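Local coordinates for protein triacylglycerol lipase (Yarrowia lipolytica, PDB 3O0D) that probably hydrolyses triacylglycerols as a secreted, glycosylated yeast lipase of the alpha/beta-hydrolase fold, at residues S8-E13 with S214-D219; F18-R23 with A48-V53; A22-I27 with K39-G44; Y29-G34 with S69-V74; E57-P62 with I81-R86. All blocks are in the same frame, centred on the assembly; numbering follows the deposited sequence.

Contact 1: residues S8-E13 with S214-D219; sequences SHIDQE and SKVSKD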
# COMPACT_ATOMS: atom_id res chain seq x y z
N SER A 8 11.37 -15.49 -7.09
CA SER A 8 12.68 -15.09 -7.65
C SER A 8 13.35 -14.14 -6.64
O SER A 8 12.71 -13.37 -5.94
CB SER A 8 12.41 -14.24 -8.96
OG SER A 8 11.93 -15.11 -9.98
N HIS A 9 14.67 -14.19 -6.62
CA HIS A 9 15.45 -13.27 -5.82
C HIS A 9 15.57 -11.88 -6.38
O HIS A 9 15.18 -11.66 -7.54
CB HIS A 9 16.90 -13.89 -5.57
CG HIS A 9 16.90 -15.03 -4.63
ND1 HIS A 9 16.68 -14.84 -3.28
CD2 HIS A 9 17.00 -16.38 -4.82
CE1 HIS A 9 16.74 -16.03 -2.67
NE2 HIS A 9 16.89 -16.97 -3.58
N ILE A 10 16.11 -10.95 -5.57
CA ILE A 10 16.26 -9.55 -6.01
C ILE A 10 17.68 -9.10 -5.74
O ILE A 10 18.43 -9.78 -4.99
CB ILE A 10 15.32 -8.57 -5.22
CG1 ILE A 10 15.60 -8.54 -3.69
CG2 ILE A 10 13.81 -8.98 -5.51
CD1 ILE A 10 14.76 -7.38 -2.99
N ASP A 11 18.05 -7.96 -6.30
CA ASP A 11 19.34 -7.38 -6.07
C ASP A 11 19.29 -6.25 -5.03
O ASP A 11 18.27 -5.89 -4.60
CB ASP A 11 19.94 -6.90 -7.38
CG ASP A 11 19.17 -5.76 -8.01
OD1 ASP A 11 18.30 -5.19 -7.42
OD2 ASP A 11 19.48 -5.46 -9.14
N GLN A 12 20.45 -5.78 -4.62
CA GLN A 12 20.49 -4.88 -3.50
C GLN A 12 19.81 -3.54 -3.85
O GLN A 12 19.16 -2.95 -2.99
CB GLN A 12 21.93 -4.61 -3.07
CG GLN A 12 22.08 -3.73 -1.79
CD GLN A 12 21.61 -4.49 -0.55
OE1 GLN A 12 22.00 -5.64 -0.27
NE2 GLN A 12 20.70 -3.86 0.18
N GLU A 13 19.95 -3.14 -5.12
CA GLU A 13 19.31 -1.89 -5.51
C GLU A 13 17.75 -1.96 -5.30
O GLU A 13 17.15 -0.96 -4.87
CB GLU A 13 19.64 -1.53 -6.95
CG GLU A 13 19.09 -0.26 -7.31
CD GLU A 13 19.40 0.15 -8.78
OE1 GLU A 13 20.09 -0.61 -9.49
OE2 GLU A 13 18.94 1.26 -9.18
N SER A 214 7.85 -11.45 -11.83
CA SER A 214 9.04 -12.00 -11.18
C SER A 214 10.18 -10.98 -11.07
O SER A 214 11.11 -11.21 -10.37
CB SER A 214 9.54 -13.21 -11.95
OG SER A 214 9.94 -12.83 -13.23
N LYS A 215 10.05 -9.85 -11.77
CA LYS A 215 11.12 -8.86 -11.84
C LYS A 215 10.80 -7.48 -11.35
O LYS A 215 9.68 -6.96 -11.55
CB LYS A 215 11.69 -8.78 -13.31
CG LYS A 215 12.49 -10.10 -13.64
CD LYS A 215 12.87 -10.13 -15.11
CE LYS A 215 13.51 -11.42 -15.52
NZ LYS A 215 12.47 -12.41 -15.86
N VAL A 216 11.81 -6.82 -10.78
CA VAL A 216 11.76 -5.41 -10.47
C VAL A 216 12.31 -4.67 -11.66
O VAL A 216 13.35 -5.09 -12.22
CB VAL A 216 12.64 -5.08 -9.28
CG1 VAL A 216 12.62 -3.67 -8.99
CG2 VAL A 216 12.11 -5.91 -8.01
N SER A 217 11.59 -3.68 -12.15
CA SER A 217 12.08 -3.03 -13.38
C SER A 217 11.66 -1.58 -13.40
O SER A 217 10.76 -1.18 -12.67
CB SER A 217 11.58 -3.82 -14.57
OG SER A 217 10.27 -3.43 -14.85
N LYS A 218 12.38 -0.75 -14.19
CA LYS A 218 12.15 0.70 -14.12
C LYS A 218 10.69 1.02 -14.47
O LYS A 218 10.17 1.99 -13.97
CB LYS A 218 13.13 1.46 -15.08
CG LYS A 218 12.99 1.01 -16.56
CD LYS A 218 14.03 1.77 -17.52
CE LYS A 218 13.43 2.02 -18.94
NZ LYS A 218 14.50 2.64 -19.87
N ASP A 219 10.03 0.26 -15.32
CA ASP A 219 8.73 0.59 -15.76
C ASP A 219 7.58 -0.05 -14.98
O ASP A 219 6.38 0.16 -15.29
CB ASP A 219 8.56 0.24 -17.22
CG ASP A 219 9.27 1.30 -18.17
OD1 ASP A 219 9.59 2.45 -17.71
OD2 ASP A 219 9.54 0.96 -19.34
O HOH W 1 13.82 -10.94 -9.86

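Contact 2: residues F18-R23 with A48-V53; sequences FEKYAR and AHFPNV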
# COMPACT_ATOMS: atom_id res chain seq x y z
N PHE A 18 12.67 -1.02 -2.02
CA PHE A 18 11.56 -1.40 -1.14
C PHE A 18 11.71 -0.79 0.24
O PHE A 18 10.77 -0.32 0.81
CB PHE A 18 11.44 -2.92 -1.05
CG PHE A 18 11.12 -3.58 -2.37
CD1 PHE A 18 10.07 -3.14 -3.16
CD2 PHE A 18 11.83 -4.66 -2.83
CE1 PHE A 18 9.77 -3.75 -4.32
CE2 PHE A 18 11.52 -5.27 -4.01
CZ PHE A 18 10.52 -4.81 -4.76
N GLU A 19 12.91 -0.83 0.78
CA GLU A 19 13.17 -0.25 2.11
C GLU A 19 12.81 1.19 2.16
O GLU A 19 12.24 1.68 3.14
CB GLU A 19 14.63 -0.52 2.48
CG GLU A 19 15.05 0.09 3.83
CD GLU A 19 16.56 -0.22 4.11
OE1 GLU A 19 17.41 0.30 3.36
OE2 GLU A 19 16.78 -1.00 5.06
N LYS A 20 13.14 1.91 1.08
CA LYS A 20 12.75 3.30 0.99
C LYS A 20 11.24 3.57 1.23
O LYS A 20 10.92 4.47 2.09
CB LYS A 20 13.17 3.89 -0.38
CG LYS A 20 12.56 5.28 -0.58
CD LYS A 20 13.06 5.77 -1.99
CE LYS A 20 12.26 7.01 -2.38
NZ LYS A 20 12.74 7.55 -3.71
N TYR A 21 10.42 2.77 0.56
CA TYR A 21 8.93 2.97 0.66
C TYR A 21 8.52 2.46 2.07
O TYR A 21 7.63 3.09 2.76
CB TYR A 21 8.11 2.39 -0.53
CG TYR A 21 8.45 3.26 -1.71
CD1 TYR A 21 7.85 4.52 -1.86
CD2 TYR A 21 9.45 2.87 -2.58
CE1 TYR A 21 8.21 5.36 -2.84
CE2 TYR A 21 9.83 3.76 -3.60
CZ TYR A 21 9.21 4.98 -3.69
OH TYR A 21 9.58 5.85 -4.68
N ALA A 22 9.18 1.46 2.59
CA ALA A 22 8.82 1.12 3.95
C ALA A 22 9.06 2.26 4.92
O ALA A 22 8.30 2.47 5.86
CB ALA A 22 9.62 -0.18 4.44
N ARG A 23 10.16 2.98 4.74
CA ARG A 23 10.42 4.09 5.59
C ARG A 23 9.39 5.23 5.40
O ARG A 23 8.97 5.78 6.33
CB ARG A 23 11.81 4.70 5.38
CG ARG A 23 12.99 3.80 5.61
CD ARG A 23 14.25 4.65 5.62
NE ARG A 23 15.48 3.91 5.53
CZ ARG A 23 16.06 3.29 6.53
NH1 ARG A 23 15.57 3.32 7.74
NH2 ARG A 23 17.18 2.67 6.30
N ALA A 48 15.17 11.43 8.62
CA ALA A 48 16.58 11.82 8.38
C ALA A 48 17.18 11.15 7.14
O ALA A 48 18.19 11.70 6.63
CB ALA A 48 17.50 11.52 9.57
N HIS A 49 16.59 10.12 6.64
CA HIS A 49 17.06 9.47 5.38
C HIS A 49 16.57 10.13 4.11
O HIS A 49 16.83 9.60 2.99
CB HIS A 49 16.57 7.99 5.32
CG HIS A 49 17.32 7.09 6.23
ND1 HIS A 49 17.04 6.96 7.58
CD2 HIS A 49 18.35 6.25 5.96
CE1 HIS A 49 17.90 6.11 8.12
NE2 HIS A 49 18.67 5.63 7.16
N PHE A 50 15.92 11.34 4.24
CA PHE A 50 15.31 11.96 3.07
C PHE A 50 15.73 13.42 2.84
O PHE A 50 14.92 14.39 3.03
CB PHE A 50 13.78 11.90 3.25
CG PHE A 50 13.29 10.52 3.04
CD1 PHE A 50 13.22 9.99 1.79
CD2 PHE A 50 13.13 9.69 4.18
CE1 PHE A 50 12.80 8.65 1.56
CE2 PHE A 50 12.82 8.32 4.02
CZ PHE A 50 12.64 7.79 2.73
N PRO A 51 16.97 13.64 2.40
CA PRO A 51 17.43 15.03 2.17
C PRO A 51 16.62 15.59 0.97
O PRO A 51 16.28 14.90 -0.01
CB PRO A 51 18.93 14.88 1.75
CG PRO A 51 19.01 13.38 1.24
CD PRO A 51 17.99 12.59 2.10
N ASN A 52 16.43 16.89 1.03
CA ASN A 52 15.72 17.64 -0.03
C ASN A 52 14.29 17.27 -0.20
O ASN A 52 13.70 17.41 -1.27
CB ASN A 52 16.48 17.51 -1.37
CG ASN A 52 16.58 18.83 -2.08
OD1 ASN A 52 15.87 19.81 -1.81
ND2 ASN A 52 17.52 18.86 -3.14
N VAL A 53 13.67 16.82 0.93
CA VAL A 53 12.24 16.53 0.90
C VAL A 53 11.59 17.62 1.71
O VAL A 53 12.10 18.05 2.74
CB VAL A 53 11.94 15.17 1.52
CG1 VAL A 53 10.40 14.97 1.84
CG2 VAL A 53 12.40 14.00 0.57

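Contact 3: residues A22-I27 with K39-G44; sequences ARLANI and KPFNCG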
# COMPACT_ATOMS: atom_id res chain seq x y z
N ALA A 22 9.18 1.46 2.59
CA ALA A 22 8.82 1.12 3.95
C ALA A 22 9.06 2.26 4.92
O ALA A 22 8.30 2.47 5.86
CB ALA A 22 9.62 -0.18 4.44
N ARG A 23 10.16 2.98 4.74
CA ARG A 23 10.42 4.09 5.59
C ARG A 23 9.39 5.23 5.40
O ARG A 23 8.97 5.78 6.33
CB ARG A 23 11.81 4.70 5.38
CG ARG A 23 12.99 3.80 5.61
CD ARG A 23 14.25 4.65 5.62
NE ARG A 23 15.48 3.91 5.53
CZ ARG A 23 16.06 3.29 6.53
NH1 ARG A 23 15.57 3.32 7.74
NH2 ARG A 23 17.18 2.67 6.30
N LEU A 24 9.06 5.56 4.18
CA LEU A 24 8.10 6.63 3.94
C LEU A 24 6.75 6.24 4.60
O LEU A 24 6.06 7.15 5.15
CB LEU A 24 7.87 6.87 2.45
CG LEU A 24 9.11 7.62 1.91
CD1 LEU A 24 9.04 7.50 0.32
CD2 LEU A 24 9.33 9.14 2.34
N ALA A 25 6.36 4.99 4.41
CA ALA A 25 5.08 4.52 5.10
C ALA A 25 5.16 4.66 6.56
O ALA A 25 4.14 5.06 7.21
CB ALA A 25 4.84 3.08 4.74
N ASN A 26 6.29 4.34 7.17
CA ASN A 26 6.50 4.49 8.66
C ASN A 26 6.31 5.88 9.10
O ASN A 26 5.64 6.12 10.12
CB ASN A 26 7.89 3.86 8.99
CG ASN A 26 8.48 4.33 10.28
OD1 ASN A 26 8.47 5.50 10.61
ND2 ASN A 26 9.11 3.38 11.00
N ILE A 27 6.78 6.85 8.28
CA ILE A 27 6.63 8.25 8.63
C ILE A 27 5.11 8.69 8.70
O ILE A 27 4.78 9.70 9.37
CB ILE A 27 7.52 9.11 7.64
CG1 ILE A 27 8.97 8.77 8.01
CG2 ILE A 27 7.30 10.69 7.87
CD1 ILE A 27 9.92 9.19 6.79
N LYS A 39 8.37 20.80 9.51
CA LYS A 39 8.94 21.29 8.21
C LYS A 39 10.44 21.54 8.44
O LYS A 39 10.87 22.00 9.53
CB LYS A 39 8.13 22.53 7.67
CG LYS A 39 6.69 22.18 7.07
CD LYS A 39 5.79 23.43 6.79
CE LYS A 39 4.62 23.16 5.81
NZ LYS A 39 3.54 22.28 6.37
N PRO A 40 11.30 21.24 7.43
CA PRO A 40 10.89 20.75 6.14
C PRO A 40 10.44 19.37 6.19
O PRO A 40 9.41 19.08 5.61
CB PRO A 40 12.19 20.85 5.27
CG PRO A 40 13.11 21.59 6.03
CD PRO A 40 12.76 21.44 7.49
N PHE A 41 11.19 18.49 6.84
CA PHE A 41 10.80 17.09 6.89
C PHE A 41 11.57 16.41 8.01
O PHE A 41 12.46 15.60 7.76
CB PHE A 41 11.09 16.40 5.56
CG PHE A 41 10.36 15.10 5.38
CD1 PHE A 41 8.97 15.06 5.39
CD2 PHE A 41 11.06 13.91 5.20
CE1 PHE A 41 8.30 13.86 5.22
CE2 PHE A 41 10.39 12.72 5.04
CZ PHE A 41 9.01 12.69 5.05
N ASN A 42 11.23 16.76 9.24
CA ASN A 42 12.00 16.29 10.39
C ASN A 42 11.12 15.49 11.36
O ASN A 42 10.04 15.99 11.73
CB ASN A 42 12.55 17.53 11.14
CG ASN A 42 13.46 18.37 10.27
OD1 ASN A 42 14.17 17.85 9.45
ND2 ASN A 42 13.39 19.68 10.42
N CYS A 43 11.50 14.27 11.70
CA CYS A 43 10.65 13.42 12.52
C CYS A 43 11.46 12.28 13.10
O CYS A 43 10.97 11.17 13.28
CB CYS A 43 9.48 12.87 11.70
SG CYS A 43 9.92 11.50 10.61
N GLY A 44 12.72 12.58 13.39
CA GLY A 44 13.67 11.60 13.92
C GLY A 44 14.31 10.74 12.82
O GLY A 44 14.49 11.19 11.65

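Contact 4: residues Y29-G34 with S69-V74; sequences YCVGPG and SGYLAV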
# COMPACT_ATOMS: atom_id res chain seq x y z
N TYR A 29 3.01 7.35 10.38
CA TYR A 29 2.62 7.24 11.78
C TYR A 29 3.10 8.41 12.64
O TYR A 29 2.78 8.48 13.77
CB TYR A 29 3.00 5.86 12.35
CG TYR A 29 2.28 4.72 11.68
CD1 TYR A 29 1.07 4.32 12.14
CD2 TYR A 29 2.79 4.05 10.61
CE1 TYR A 29 0.39 3.32 11.58
CE2 TYR A 29 2.12 3.04 10.04
CZ TYR A 29 0.87 2.67 10.52
OH TYR A 29 0.13 1.65 9.99
N CYS A 30 3.86 9.32 12.05
CA CYS A 30 4.24 10.59 12.67
C CYS A 30 3.14 11.69 12.50
O CYS A 30 3.41 12.84 12.92
CB CYS A 30 5.63 11.13 12.19
SG CYS A 30 6.94 9.91 12.65
N VAL A 31 2.04 11.37 11.81
CA VAL A 31 0.92 12.28 11.61
C VAL A 31 -0.14 11.82 12.58
O VAL A 31 -0.56 10.66 12.62
CB VAL A 31 0.35 12.15 10.20
CG1 VAL A 31 -0.79 13.18 9.97
CG2 VAL A 31 1.48 12.50 9.21
N GLY A 32 -0.56 12.78 13.36
CA GLY A 32 -1.68 12.48 14.27
C GLY A 32 -1.47 13.12 15.60
O GLY A 32 -0.59 13.96 15.77
N PRO A 33 -2.29 12.70 16.59
CA PRO A 33 -2.25 13.58 17.72
C PRO A 33 -1.12 13.09 18.59
O PRO A 33 -0.74 11.93 18.54
CB PRO A 33 -3.63 13.41 18.35
CG PRO A 33 -4.52 12.84 17.20
CD PRO A 33 -3.52 11.89 16.55
N GLY A 34 -0.43 13.99 19.22
CA GLY A 34 0.70 13.57 20.00
C GLY A 34 2.00 13.45 19.22
O GLY A 34 3.10 13.25 19.83
N SER A 69 -5.12 8.98 7.72
CA SER A 69 -4.30 10.10 8.06
C SER A 69 -3.04 9.89 7.14
O SER A 69 -2.91 8.83 6.55
CB SER A 69 -3.80 10.05 9.48
OG SER A 69 -4.94 10.20 10.41
N GLY A 70 -2.21 10.90 7.10
CA GLY A 70 -1.02 10.70 6.17
C GLY A 70 -0.53 12.06 5.76
O GLY A 70 -0.72 13.09 6.41
N TYR A 71 0.32 12.04 4.70
CA TYR A 71 0.93 13.35 4.35
C TYR A 71 1.29 13.33 2.84
O TYR A 71 1.29 12.30 2.17
CB TYR A 71 2.23 13.64 5.14
CG TYR A 71 3.35 12.57 4.90
CD1 TYR A 71 4.35 12.76 3.89
CD2 TYR A 71 3.46 11.47 5.73
CE1 TYR A 71 5.35 11.80 3.70
CE2 TYR A 71 4.49 10.48 5.53
CZ TYR A 71 5.42 10.71 4.53
OH TYR A 71 6.43 9.78 4.36
N LEU A 72 1.48 14.55 2.36
CA LEU A 72 1.88 14.77 1.00
C LEU A 72 3.21 15.43 1.11
O LEU A 72 3.40 16.46 1.80
CB LEU A 72 0.83 15.71 0.35
CG LEU A 72 1.04 16.16 -1.10
CD1 LEU A 72 1.19 15.03 -2.10
CD2 LEU A 72 -0.13 17.14 -1.47
N ALA A 73 4.23 14.92 0.34
CA ALA A 73 5.54 15.60 0.39
C ALA A 73 6.15 15.61 -1.02
O ALA A 73 5.67 14.87 -1.90
CB ALA A 73 6.49 14.79 1.31
N VAL A 74 7.18 16.45 -1.21
CA VAL A 74 7.88 16.55 -2.53
C VAL A 74 9.37 16.28 -2.25
O VAL A 74 9.97 16.92 -1.40
CB VAL A 74 7.72 17.95 -3.10
CG1 VAL A 74 8.52 18.01 -4.45
CG2 VAL A 74 6.22 18.21 -3.38

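Contact 5: residues E57-P62 with I81-R86; sequences EEFHDP and IYLVIR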
# COMPACT_ATOMS: atom_id res chain seq x y z
N GLU A 57 1.75 18.94 3.20
CA GLU A 57 0.52 19.00 4.05
C GLU A 57 0.36 17.68 4.73
O GLU A 57 0.54 16.64 4.11
CB GLU A 57 -0.72 19.23 3.15
CG GLU A 57 -1.97 19.54 3.96
CD GLU A 57 -3.10 20.21 3.14
OE1 GLU A 57 -2.84 21.00 2.19
OE2 GLU A 57 -4.27 19.97 3.54
N GLU A 58 -0.13 17.72 5.99
CA GLU A 58 -0.56 16.48 6.65
C GLU A 58 -2.12 16.45 6.59
O GLU A 58 -2.78 17.50 6.41
CB GLU A 58 -0.20 16.54 8.11
CG GLU A 58 1.21 16.69 8.49
CD GLU A 58 1.37 16.51 10.01
OE1 GLU A 58 2.52 16.53 10.48
OE2 GLU A 58 0.33 16.36 10.74
N PHE A 59 -2.70 15.27 6.70
CA PHE A 59 -4.14 15.19 6.88
C PHE A 59 -4.46 14.11 7.97
O PHE A 59 -3.70 13.15 8.18
CB PHE A 59 -4.82 14.86 5.54
CG PHE A 59 -4.29 13.60 4.83
CD1 PHE A 59 -4.92 12.35 4.95
CD2 PHE A 59 -3.14 13.69 3.99
CE1 PHE A 59 -4.44 11.19 4.26
CE2 PHE A 59 -2.63 12.51 3.36
CZ PHE A 59 -3.29 11.31 3.46
N HIS A 60 -5.60 14.26 8.68
CA HIS A 60 -5.89 13.30 9.75
C HIS A 60 -7.43 13.38 9.91
O HIS A 60 -7.93 14.51 10.06
CB HIS A 60 -5.12 13.72 11.00
CG HIS A 60 -5.73 13.22 12.28
ND1 HIS A 60 -5.37 12.02 12.89
CD2 HIS A 60 -6.68 13.77 13.08
CE1 HIS A 60 -6.12 11.84 13.97
NE2 HIS A 60 -6.91 12.89 14.12
N ASP A 61 -8.11 12.25 9.79
CA ASP A 61 -9.57 12.22 10.10
C ASP A 61 -9.81 10.99 11.00
O ASP A 61 -9.56 9.87 10.63
CB ASP A 61 -10.38 12.21 8.81
CG ASP A 61 -11.87 12.46 9.03
OD1 ASP A 61 -12.30 12.34 10.20
OD2 ASP A 61 -12.56 12.70 8.05
N PRO A 62 -10.35 11.22 12.24
CA PRO A 62 -10.59 10.09 13.11
C PRO A 62 -12.07 9.68 13.18
O PRO A 62 -12.44 8.86 14.01
CB PRO A 62 -10.16 10.64 14.48
CG PRO A 62 -10.58 12.13 14.47
CD PRO A 62 -10.39 12.51 12.95
N ILE A 81 6.82 13.08 -6.07
CA ILE A 81 5.78 13.59 -5.13
C ILE A 81 5.32 12.32 -4.39
O ILE A 81 4.96 11.31 -5.01
CB ILE A 81 4.59 14.15 -5.94
CG1 ILE A 81 5.08 15.41 -6.69
CG2 ILE A 81 3.43 14.53 -4.91
CD1 ILE A 81 4.07 15.88 -7.89
N TYR A 82 5.31 12.42 -3.06
CA TYR A 82 4.89 11.24 -2.25
C TYR A 82 3.51 11.49 -1.62
O TYR A 82 3.35 12.54 -1.06
CB TYR A 82 5.83 11.11 -1.08
CG TYR A 82 7.26 10.81 -1.43
CD1 TYR A 82 7.56 9.97 -2.48
CD2 TYR A 82 8.25 11.31 -0.64
CE1 TYR A 82 8.94 9.68 -2.78
CE2 TYR A 82 9.67 11.06 -0.95
CZ TYR A 82 9.91 10.21 -2.01
OH TYR A 82 11.21 9.93 -2.36
N LEU A 83 2.59 10.55 -1.80
CA LEU A 83 1.37 10.56 -1.00
C LEU A 83 1.47 9.27 -0.10
O LEU A 83 1.61 8.19 -0.61
CB LEU A 83 0.18 10.41 -1.93
CG LEU A 83 -1.16 10.27 -1.12
CD1 LEU A 83 -1.36 11.44 -0.17
CD2 LEU A 83 -2.29 10.21 -2.17
N VAL A 84 1.38 9.50 1.22
CA VAL A 84 1.59 8.38 2.14
C VAL A 84 0.34 8.37 3.02
O VAL A 84 -0.10 9.42 3.50
CB VAL A 84 2.75 8.69 3.02
CG1 VAL A 84 2.88 7.63 4.20
CG2 VAL A 84 4.10 8.65 2.16
N ILE A 85 -0.20 7.15 3.15
CA ILE A 85 -1.51 7.03 3.86
C ILE A 85 -1.40 5.93 4.92
O ILE A 85 -0.68 4.95 4.76
CB ILE A 85 -2.56 6.61 2.92
CG1 ILE A 85 -2.52 7.44 1.56
CG2 ILE A 85 -3.98 6.92 3.59
CD1 ILE A 85 -3.31 6.75 0.39
N ARG A 86 -2.17 6.09 6.00
CA ARG A 86 -2.24 5.08 7.03
C ARG A 86 -3.72 5.08 7.47
O ARG A 86 -4.45 5.98 7.14
CB ARG A 86 -1.32 5.46 8.24
CG ARG A 86 -1.46 6.94 8.72
CD ARG A 86 -1.24 7.31 10.15
NE ARG A 86 -1.82 6.46 11.16
CZ ARG A 86 -1.77 6.75 12.45
NH1 ARG A 86 -1.18 7.87 12.87
NH2 ARG A 86 -2.30 5.92 13.33

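Contact 1: residues S8-E13 with S214-D219
Across the approach of Ser-8 and Ile-10 to Ser-214 and Val-216 the flat groups are peptide carbonyls, since none of the four side chains bears a ring or an amide. The carbonyls of His-9 and Ser-214 share one water, which donates to His-9 O at 2.8 Å and to Ser-214 O at 2.8 Å; the two bonds open at about 127° on the water oxygen, so one molecule serves as a bent bridge where no direct hydrogen bond joins the segments. Ser-8 CB lies 3.6 Å from Ser-214 O. With its first torsion at -71°, Ser-8 OG swings anti to its own carbonyl carbon and comes to rest 3.6 Å from Ser-214 CB, a van der Waals touch. The hydroxyl of Ser-214 is engaged on its own side, bonded to Asp-212. Farther along, Ile-10 CG2 meets Val-216 CG2 at 4.3 Å, a light methyl contact; Phe-18 and Met-264 each touch both residues. The buried area is small, 122 Å², which fits a water-mediated join. Ser-8 ends strand 3-8 and is backbone-bonded to Met-264 of strand 262-265, while Asp-11 is the N-cap of helix 12-27: the connection from strand 3-8, next to the outermost strand at one side of the mixed alpha/beta-hydrolase sheet, into helix 12-27, faced by the loop before strand 222-227.

Contact 2: residues F18-R23 with A48-V53
Arg-23 and His-49 stack face to face, fastening the N-terminal helix 12-27 of this class 3 lipase to the loop that leads into strand 53-60. The guanidinium and imidazole planes differ by only 9° and their centres are 3.6 Å apart, with Arg-23 CZ over the middle of the ring. Arg-23 NH2 passes 3.4 Å from His-49 NE2, but the angle is poor for a hydrogen bond, as expected when the atoms meet through their faces. The arginine chain is extended from CG to NE, which carries CD over the same face, 4.2 Å from the imidazole centroid. Each group has a further bond outside the stack: Gln-46 takes Arg-23 NH1, and Leu-45 O takes His-49 ND1, while Glu-19 gives NH2 only a long ion pair. With an alanine here in place of the arginine, the imidazole would probably lose its stacked neighbour, and Gln-46 OE1 its guanidinium donor. Phe-50 enters differently, presenting its rim: Arg-23 CB lies near the ring plane at 4.0 Å from CE2, and Lys-20 CG is likewise at the edge, 4.0 Å from CE1. Between them the rim atom Phe-50 CZ faces the backbone Lys-20 O at 3.8 Å.

Contact 3: residues A22-I27 with K39-G44
Ile-27 supplies most of the apolar contact with Phe-41 and Cys-43, and the two larger side chains reach each other from opposite directions. Its CG2 branch lies 3.9 Å from Phe-41 CZ, and its CD1 end lies 4.0 Å from Phe-41 CE2, so two branches touch neighbouring atoms at the far end of the ring. The approach is oblique to the ring plane. Phe-41 CG stands anti to the backbone N, chi1 -162°, and this extends the ring from the loop to the helix. Leu-24 adds a looser touch, its CD2 being 4.5 Å from Phe-41 CZ. Together these contacts seat the long loop between helix 12-27 and strand 53-60 against that helix, in the N-terminal region of the class 3 lipase.

Sulfur forms the second kind of contact. Cys-43 SG is 3.9 Å from Ile-27 CG2 and also 3.9 Å from Ile-27 CG1, so it sits against the beta-branch. This atom is tied to Cys-47 by a disulfide, which restrains the sulfur.

Polar bonding stays within each side or goes to other parts of the chain: none crosses between the segments. Helical bonds such as Ile-27 N to Arg-23 O at 3.1 Å hold 22-27, while Asn-26 ND2 donates to the C-terminal Ile-301. On the loop side, a cis peptide precedes Pro-40.

The chemistry implies a join that rests on shape and exclusion of water: 161 Å² of largely buried carbon and sulfur. The disulfide probably stiffens the loop locally around Cys-43, whereas the hold on Leu-24 and Ile-27 is by apolar contact.

Contact 4: residues Y29-G34 with S69-V74
The backbones of Val-31 and Gly-70 come closest, with CA atoms 6.0 Å apart, yet no hydrogen bond joins their segments. Residues 69-74 are regular strand, whereas 29-34 has no helix or strand of its own. Gly-70 sits at phi 155°, a value that would jam a side chain against the preceding carbonyl. Gly-32 is similarly constrained, and a CB there would also clash with Pro-33 CD. The loop turns just past Val-31 and leaves that one side chain directed at the strand.

Val-31 CG1 and CG2 straddle the carbonyl of Gly-70, each 3.6 Å from Gly-70 O. With CG1 anti to the backbone N, chi1 -177°, the two branches are spread along the strand: CG1 goes on to Ser-69 CB at 4.4 Å and CG2 to Tyr-71 CD2 at 4.1 Å. The methyl meets the tyrosine ring obliquely. Tyr-71 itself stands at chi1 60°, wedged between its own backbone N and carbonyl carbon, with Ala-73 CB at the ring edge; its buried OH is satisfied by the carbonyl oxygen of Leu-24. Ser-69 OG, also buried, bonds to Thr-88, and only weakly to His-60. A disulfide from Cys-30 ties the loop to the C-terminal segment through Cys-299.

Strand 68-75 runs antiparallel between 53-60 and 80-87, three successive strands that form a beta meander at one edge of the alpha/beta-hydrolase sheet; the loop after helix 12-27 lies over one of its faces.

Contact 5: residues E57-P62 with I81-R86
Phe-59 reaches strand 81-86 through the far end of its ring, touching Leu-83, Val-84 and Ile-85. From CB, chi1 of 55° places CG between the backbone N and the carbonyl carbon, and this turns the side chain over the intervening strand toward the next one. Contact across to 81-86 begins only at the CE atoms. Chi2 of 97° turns the ring so that CE2 and CE1 meet different residues. CE2 lies 3.9 Å from Leu-83 CD1, where the two side chains cross at about a right angle. CE1 meets Ile-85 CG2 at 4.3 Å, the methyl being close to the ring plane. The tip, CZ, is 3.7 Å from Val-84 O, an oblique touch on a backbone carbonyl.

The strands run 22° from parallel with their axes 9.2 Å apart, the spacing of next-but-one neighbours in a sheet: strand 68-75 lies between them, antiparallel to both. Its Gly-70, backbone-bonded to Phe-59, has no side chain to obstruct the ring, and Phe-59 CZ passes 3.6 Å from Gly-70 CA. Replacing Phe-59 by an alanine would probably open a gap over that glycine and strip Leu-83 CD1 of its aromatic neighbour. Gln-139 of helix 127-150 also touches the phenylalanine, which is thus buried between sheet and helix. Deeper in the sheet, Leu-83 and Ile-85 both continue onto Val-158 of strand 155-161.

Helix 12-27 connects contacts 1, 2 and 3. Contact 1 meets contact 2 at Phe-18, whose CZ lies 3.8 Å from Val-216 CG2, although their centres are 19 Å apart. Phe-50 of contact 2 joins the apolar cluster of contact 3, its CZ lying 3.6 Å from Leu-24 CD2. Contact 3 joins contact 4 through Leu-24 and Tyr-71, while contacts 4 and 5 share the meander, with centres only 5 Å apart. Ile-85 of contact 5 touches residues of a GxSxG pattern that is probably the nucleophile elbow; Leu-24 of contact 3 lies near it. Contact 1, whose centre is about 28 Å from that of contact 5, instead borders a bound MPD, probably from the crystallisation liquor, about 4 Å from the Val-216 side chain.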